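Local coordinates for N-alpha-acetyltransferase 35, NatC auxiliary subunit (Saccharomyces cerevisiae, PDB 6YGA) that is the auxiliary subunit of the NatC N-terminal acetyltransferase, binding its catalytic subunit in the complex that acetylates the N-terminal methionine of L-A virus Gag, at the interface of chains B and A. Sequence-based numbering; all coordinates share one arbitrary frame. Chains: chain A, N-alpha-acetyltransferase 35, NatC auxiliary subunit; chain B, N-alpha-acetyltransferase 30.

The interface of chains B and A. Residues chain B 140-142, 150; chain A 175-176, 334, 405, 407.
B:Phe142, just past strand 136-141 of the catalytic subunit, pushes its ring among A:Asn405, A:Glu175 and A:Gln334 of the auxiliary subunit. Its CG lies anti to the backbone N (chi1 -180°), which carries the ring away from the strand end and into chain A. The side-chain amide of A:Asn405 stacks on the inner part of the ring, the planes 20° apart and the amide carbon CG 3.8 Å from B:Phe142 CG; A:Asn405 CB sits over the ring centre. At the rim, the backbone O of A:Glu175 lies in the ring plane, 3.5 Å from CE2 of B:Phe142, while the A:Glu175 side chain runs extended past CD2 and CB. The amide of A:Gln334 meets the far end of the ring, NE2 being 3.6 Å from B:Phe142 CZ, with the two planes 46° apart.

Beside the ring, A:Cys407 in the first turn of helix 406-429 packs its thiol against the extended methylenes of B:Arg140, SG to CD 3.7 Å, and its CB against the B:Arg140 carbonyl.

Hydrogen bonds within each subunit hold these surfaces in shape. A:Asn405 ND2 donates to the syn lone pair of A:Asp176 OD1 (2.7 Å), and A:Asn405 OD1 accepts the backbone N of A:Cys407 at the helix start (2.9 Å), as an N-cap would; together they fix the amide's rotation beneath the ring. In chain B, a salt bridge from B:Arg140 NE to the anti lone pair of B:Asp150 OD2 (3.0 Å) steadies the arginine beside the thiol.

The patch is a small, ring-centred part of the interface between Naa30 and Naa35, and is likely to contribute to seating the acetyltransferase on its auxiliary subunit within NatC.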
ATOM      1  N   ARG B 140       4.006   3.559   7.093  1.00 35.06           N
ATOM      2  CA  ARG B 140       4.687   3.005   5.930  1.00 36.65           C
ATOM      3  C   ARG B 140       3.695   2.929   4.782  1.00 39.38           C
ATOM      4  O   ARG B 140       2.606   2.365   4.936  1.00 41.27           O
ATOM      5  CB  ARG B 140       5.267   1.619   6.221  1.00 37.82           C
ATOM      6  CG  ARG B 140       6.229   1.114   5.150  1.00 36.87           C
ATOM      7  CD  ARG B 140       6.646  -0.327   5.420  1.00 38.25           C
ATOM      8  NE  ARG B 140       7.489  -0.881   4.362  1.00 38.83           N
ATOM      9  CZ  ARG B 140       8.777  -1.181   4.508  1.00 39.21           C
ATOM     10  NH1 ARG B 140       9.380  -0.986   5.673  1.00 38.03           N
ATOM     11  NH2 ARG B 140       9.461  -1.682   3.488  1.00 38.00           N
HETATM   12  N   MSE B 141       4.062   3.500   3.641  1.00 40.08           N
HETATM   13  CA  MSE B 141       3.151   3.564   2.501  1.00 39.22           C
HETATM   14  C   MSE B 141       3.592   2.624   1.383  1.00 38.00           C
HETATM   15  O   MSE B 141       4.701   2.737   0.866  1.00 37.89           O
HETATM   16  CB  MSE B 141       3.038   5.001   1.984  1.00 39.06           C
HETATM   17  CG  MSE B 141       2.462   5.976   3.002  1.00 42.09           C
HETATM   18 SE   MSE B 141       3.768   6.619   4.303  0.60 46.29          SE
HETATM   19  CE  MSE B 141       4.197   8.333   3.482  1.00 43.53           C
ATOM     20  N   PHE B 142       2.704   1.703   1.019  1.00 38.87           N
ATOM     21  CA  PHE B 142       3.027   0.640   0.072  1.00 37.76           C
ATOM     22  C   PHE B 142       3.265   1.211  -1.324  1.00 38.58           C
ATOM     23  O   PHE B 142       2.373   1.836  -1.908  1.00 39.48           O
ATOM     24  CB  PHE B 142       1.895  -0.384   0.057  1.00 40.50           C
ATOM     25  CG  PHE B 142       2.118  -1.533  -0.883  1.00 43.72           C
ATOM     26  CD1 PHE B 142       2.955  -2.580  -0.533  1.00 45.25           C
ATOM     27  CD2 PHE B 142       1.467  -1.580  -2.105  1.00 43.74           C
ATOM     28  CE1 PHE B 142       3.154  -3.642  -1.394  1.00 45.15           C
ATOM     29  CE2 PHE B 142       1.658  -2.639  -2.967  1.00 45.48           C
ATOM     30  CZ  PHE B 142       2.504  -3.672  -2.612  1.00 45.37           C
ATOM     31  N   ASP B 150       8.658   1.393  -0.981  1.00 47.09           N
ATOM     32  CA  ASP B 150       7.728   2.002  -0.045  1.00 43.38           C
ATOM     33  C   ASP B 150       8.293   3.313   0.500  1.00 40.15           C
ATOM     34  O   ASP B 150       9.428   3.707   0.218  1.00 37.67           O
ATOM     35  CB  ASP B 150       7.420   1.035   1.098  1.00 43.09           C
ATOM     36  CG  ASP B 150       6.876  -0.297   0.609  1.00 46.47           C
ATOM     37  OD1 ASP B 150       6.563  -0.410  -0.594  1.00 46.75           O
ATOM     38  OD2 ASP B 150       6.761  -1.231   1.435  1.00 48.34           O
TER
ATOM     39  N   GLU A 175      -2.248   1.770  -6.026  1.00 79.79           N
ATOM     40  CA  GLU A 175      -1.354   1.305  -4.975  1.00 69.25           C
ATOM     41  C   GLU A 175      -1.272  -0.209  -5.073  1.00 60.65           C
ATOM     42  O   GLU A 175      -0.193  -0.774  -5.278  1.00 59.83           O
ATOM     43  CB  GLU A 175      -1.845   1.756  -3.594  1.00 68.49           C
ATOM     44  CG  GLU A 175      -0.991   1.273  -2.423  1.00 68.15           C
ATOM     45  CD  GLU A 175      -1.574   1.649  -1.067  1.00 71.31           C
ATOM     46  OE1 GLU A 175      -2.603   2.354  -1.033  1.00 73.36           O
ATOM     47  OE2 GLU A 175      -1.002   1.237  -0.036  1.00 72.85           O
ATOM     48  N   ASP A 176      -2.423  -0.869  -4.952  1.00 54.70           N
ATOM     49  CA  ASP A 176      -2.498  -2.305  -5.179  1.00 49.96           C
ATOM     50  C   ASP A 176      -2.655  -2.635  -6.654  1.00 48.16           C
ATOM     51  O   ASP A 176      -2.227  -3.707  -7.097  1.00 46.22           O
ATOM     52  CB  ASP A 176      -3.663  -2.894  -4.390  1.00 48.29           C
ATOM     53  CG  ASP A 176      -3.551  -2.618  -2.913  1.00 47.72           C
ATOM     54  OD1 ASP A 176      -2.492  -2.938  -2.334  1.00 46.92           O
ATOM     55  OD2 ASP A 176      -4.509  -2.064  -2.337  1.00 47.13           O
ATOM     56  N   GLN A 334       2.007 -11.714   0.880  1.00 50.10           N
ATOM     57  CA  GLN A 334       0.929 -10.942   0.279  1.00 45.53           C
ATOM     58  C   GLN A 334       0.367 -11.665  -0.940  1.00 41.88           C
ATOM     59  O   GLN A 334       1.106 -12.006  -1.867  1.00 43.58           O
ATOM     60  CB  GLN A 334       1.433  -9.552  -0.106  1.00 47.34           C
ATOM     61  CG  GLN A 334       0.364  -8.632  -0.670  1.00 48.76           C
ATOM     62  CD  GLN A 334       0.818  -7.187  -0.742  1.00 49.03           C
ATOM     63  OE1 GLN A 334       1.429  -6.669   0.193  1.00 48.45           O
ATOM     64  NE2 GLN A 334       0.527  -6.531  -1.859  1.00 49.65           N
ATOM     65  N   ASN A 405      -3.082  -4.880   1.520  1.00 43.37           N
ATOM     66  CA  ASN A 405      -1.650  -5.116   1.429  1.00 42.20           C
ATOM     67  C   ASN A 405      -1.003  -4.966   2.807  1.00 40.86           C
ATOM     68  O   ASN A 405      -1.633  -4.543   3.781  1.00 37.92           O
ATOM     69  CB  ASN A 405      -0.996  -4.184   0.405  1.00 42.26           C
ATOM     70  CG  ASN A 405      -1.062  -2.718   0.801  1.00 43.35           C
ATOM     71  OD1 ASN A 405      -0.410  -2.285   1.753  1.00 44.38           O
ATOM     72  ND2 ASN A 405      -1.825  -1.938   0.045  1.00 42.60           N
ATOM     73  N   CYS A 407       1.018  -2.991   4.214  1.00 39.85           N
ATOM     74  CA  CYS A 407       1.022  -1.690   4.872  1.00 40.59           C
ATOM     75  C   CYS A 407      -0.385  -1.237   5.249  1.00 42.81           C
ATOM     76  O   CYS A 407      -0.613  -0.795   6.379  1.00 42.29           O
ATOM     77  CB  CYS A 407       1.686  -0.647   3.972  1.00 42.17           C
ATOM     78  SG  CYS A 407       3.454  -0.898   3.738  1.00 44.91           S
TER